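Local coordinates for TATA-box-binding protein (PDB 2Z8U), which binds specifically to the TATA box promoter element as a general transcription factor that helps activate archaeal genes transcribed by RNA polymerase, at the interface of chains A and B. Sequence-based numbering; all coordinates share one arbitrary frame. Chains: chain A/B, TATA-box-binding protein.

Contact 1: the interface of chains A and B. Residues chain A 134, 137; chain B 16-17, 110, 112, 159, 161.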
# COMPACT_ATOMS: atom_id res chain seq x y z
N GLU A 134 5.17 20.82 23.32
CA GLU A 134 5.79 21.95 24.00
C GLU A 134 5.23 23.21 23.38
O GLU A 134 5.85 23.77 22.49
CB GLU A 134 7.31 21.92 23.80
CG GLU A 134 8.07 21.33 24.95
CD GLU A 134 8.11 22.24 26.16
OE1 GLU A 134 8.37 23.46 25.99
OE2 GLU A 134 7.89 21.74 27.28
N GLN A 137 7.22 26.24 22.22
CA GLN A 137 8.23 26.11 21.16
C GLN A 137 7.63 25.90 19.77
O GLN A 137 8.19 26.38 18.77
CB GLN A 137 9.22 24.98 21.46
CG GLN A 137 9.62 24.81 22.92
CD GLN A 137 10.38 25.99 23.50
OE1 GLN A 137 10.20 26.33 24.66
NE2 GLN A 137 11.24 26.61 22.70
N VAL B 16 14.78 21.45 26.84
CA VAL B 16 13.64 22.19 27.34
C VAL B 16 12.74 21.26 28.13
O VAL B 16 12.18 21.65 29.16
CB VAL B 16 12.89 22.96 26.22
CG1 VAL B 16 11.53 23.46 26.71
CG2 VAL B 16 13.72 24.16 25.75
N ASN B 17 12.62 20.03 27.68
CA ASN B 17 11.91 19.04 28.45
C ASN B 17 12.44 17.63 28.25
O ASN B 17 13.16 17.36 27.30
CB ASN B 17 10.37 19.16 28.25
CG ASN B 17 9.81 18.31 27.10
OD1 ASN B 17 9.03 18.81 26.29
ND2 ASN B 17 10.13 17.02 27.07
N VAL B 110 12.97 17.32 24.25
CA VAL B 110 12.84 18.43 23.32
C VAL B 110 14.09 19.29 23.56
O VAL B 110 14.37 19.65 24.71
CB VAL B 110 11.57 19.28 23.59
CG1 VAL B 110 11.58 20.59 22.79
CG2 VAL B 110 10.28 18.50 23.25
N THR B 112 16.18 22.76 21.90
CA THR B 112 16.07 23.92 21.02
C THR B 112 17.45 24.53 20.78
O THR B 112 18.40 24.39 21.60
CB THR B 112 15.11 25.00 21.58
OG1 THR B 112 15.60 25.48 22.84
CG2 THR B 112 13.68 24.43 21.76
N LYS B 159 14.91 29.63 14.86
CA LYS B 159 14.70 28.62 15.92
C LYS B 159 14.60 27.22 15.32
O LYS B 159 13.97 27.02 14.28
CB LYS B 159 13.45 28.93 16.76
CG LYS B 159 13.21 28.00 18.01
CD LYS B 159 12.25 28.76 18.98
CE LYS B 159 12.37 28.31 20.41
NZ LYS B 159 11.81 29.36 21.33
N VAL B 161 13.87 23.12 16.63
CA VAL B 161 13.43 22.27 17.73
C VAL B 161 13.77 20.86 17.30
O VAL B 161 13.41 20.44 16.20
CB VAL B 161 11.90 22.40 17.97
CG1 VAL B 161 11.39 21.35 19.00
CG2 VAL B 161 11.51 23.82 18.36
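A:Glu134 and A:Gln137, from a loop of chain A, pack against B:Val16, B:Val110 and B:Val161 of a TATA-box-binding protein saddle: strands 14-23, 105-114 and 159-163 of chain B belong to the concave sheet that in this family meets the DNA minor groove. The A:Gln137 side chain can be followed outwards. CB lies 4.0 Å from the methyl CG2 of B:Val161. Beyond it the chain bends at CG (chi2 -64°), which turns the amide away from B:Val161 towards B:Thr112 and B:Val16. Its carbonyl OE1 stands 3.8 Å from B:Val16 CG1, while NE2 reaches B:Thr112 CG2 at 3.4 Å, the two side chains meeting at about a right angle. B:Lys159 also crosses the amide nearly perpendicularly, yet its amine NZ lies 3.1 Å from A:Gln137 NE2 without a hydrogen bond, the amide N-H pointing elsewhere. CG of A:Glu134 lies 4.0 Å from B:Val110 CG2, and the bend at chi2 (-73°) then turns carboxyl carbon CD towards B:Val16 CG1 at 3.7 Å. The carboxylate slides past the B:Asn17 amide in the opposite direction, planes 49° apart; OE2 and OD1 are 3.3 Å apart, both acceptors as built, so this approach is doubtful as an attraction. With an alanine in place of this glutamate, B:Val16 and B:Val110 would probably lose the apolar cover of CG and CD, opening a gap above their methyls.

Contact 2: the interface of chains A and B. Residues chain A 126; chain B 51, 60-62, 70-72.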
# COMPACT_ATOMS: atom_id res chain seq x y z
N LEU A 126 1.39 12.57 27.50
CA LEU A 126 1.69 11.68 28.62
C LEU A 126 1.36 10.21 28.36
O LEU A 126 2.08 9.30 28.81
CB LEU A 126 0.95 12.16 29.89
CG LEU A 126 1.11 11.30 31.14
CD1 LEU A 126 2.58 11.30 31.66
CD2 LEU A 126 0.08 11.69 32.22
N VAL B 51 -3.22 8.68 36.55
CA VAL B 51 -2.55 9.94 36.21
C VAL B 51 -2.43 10.84 37.43
O VAL B 51 -3.42 11.08 38.11
CB VAL B 51 -3.28 10.70 35.07
CG1 VAL B 51 -2.57 12.02 34.74
CG2 VAL B 51 -3.39 9.82 33.83
N ALA B 60 3.88 15.55 35.22
CA ALA B 60 2.78 14.60 35.28
C ALA B 60 3.34 13.18 35.23
O ALA B 60 4.33 12.91 34.54
CB ALA B 60 1.81 14.83 34.13
N LEU B 61 2.69 12.29 35.96
CA LEU B 61 3.11 10.89 35.99
C LEU B 61 1.94 10.01 35.59
O LEU B 61 0.79 10.29 35.96
CB LEU B 61 3.61 10.50 37.39
CG LEU B 61 4.87 11.19 37.95
CD1 LEU B 61 4.52 12.45 38.74
CD2 LEU B 61 5.58 10.23 38.87
N LEU B 62 2.24 8.96 34.84
CA LEU B 62 1.28 7.93 34.50
C LEU B 62 1.80 6.66 35.15
O LEU B 62 2.95 6.26 34.92
CB LEU B 62 1.17 7.77 32.98
CG LEU B 62 0.35 6.61 32.39
CD1 LEU B 62 -1.11 6.62 32.83
CD2 LEU B 62 0.44 6.62 30.86
N ASN B 70 5.51 6.52 33.48
CA ASN B 70 5.96 7.46 32.45
C ASN B 70 5.75 8.86 33.03
O ASN B 70 4.77 9.11 33.73
CB ASN B 70 5.15 7.29 31.17
CG ASN B 70 5.41 5.94 30.48
OD1 ASN B 70 6.52 5.38 30.53
ND2 ASN B 70 4.38 5.41 29.83
N CYS B 71 6.70 9.75 32.77
CA CYS B 71 6.68 11.07 33.40
C CYS B 71 7.09 12.13 32.38
O CYS B 71 8.11 12.00 31.71
CB CYS B 71 7.61 11.10 34.63
SG CYS B 71 7.94 12.74 35.32
N THR B 72 6.25 13.16 32.28
CA THR B 72 6.41 14.24 31.32
C THR B 72 6.47 15.57 32.08
O THR B 72 6.02 15.65 33.23
CB THR B 72 5.20 14.23 30.33
OG1 THR B 72 5.43 15.16 29.28
CG2 THR B 72 3.91 14.58 31.04
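A:Leu126 pushes its isobutyl group from helix 121-127 of chain A onto the sheet of chain B, against B:Thr72, B:Val51 and B:Leu62 on strands 50-54, 59-63 and 68-72 of the TATA-box-binding protein saddle. It buries 117 Å² against the partner, whereas each opposing residue gives up little, as expected of one apolar knob spread over several strands. The close part includes both methyls. CD1 meets the methyl CG2 of B:Thr72 at 3.6 Å and also sits 3.7 Å from the backbone carbonyl O of B:Asn70, so this methyl rests partly on main chain; the B:Asn70 amide extends away from the leucine's methyls. The B:Thr72 hydroxyl is anti to its own backbone N (chi1 -172°), which swings OG1 aside and presents CG2 to the leucine along an oblique crossing. CD2, the other branch, packs 3.7 Å from B:Val51 CG1, the two side chains sliding past each other in opposite directions. B:Leu62 belongs to the same packed floor: its CB is 4.0 Å from A:Leu126 CG, and its CD2 comes within 3.8 Å of the backbone carbonyl O of A:Leu126, close to the helix end; these are van der Waals approaches.

Contact is looser at B:Ala60, whose CB lies 4.1 Å from A:Leu126 CD2, near the methyl end of the leucine. The side chains of B:Leu61 and B:Cys71 face the other side of the sheet, so their main chain is what lies near the leucine: B:Leu61 offers its carbonyl O, and B:Cys71 CA stays 4.5 Å from A:Leu126 CD1, with no surface of the cysteine hidden.

The C-alpha centres of contact 1 and contact 2 are about 19 Å apart, and no residue belongs to both. On chain A they draw on neighbouring stretches of the second repeat, helix 121-127 for contact 2 and the loop following strand 131-133 for contact 1. On chain B, contact 1 takes strands from both repeats, whereas contact 2 falls within the first. The second repeat of chain A thus touches the concave side of chain B at two places, and the two-fold symmetry duplicates both contacts. Such pairing would probably obstruct DNA binding, although the structure alone does not show that it persists in solution.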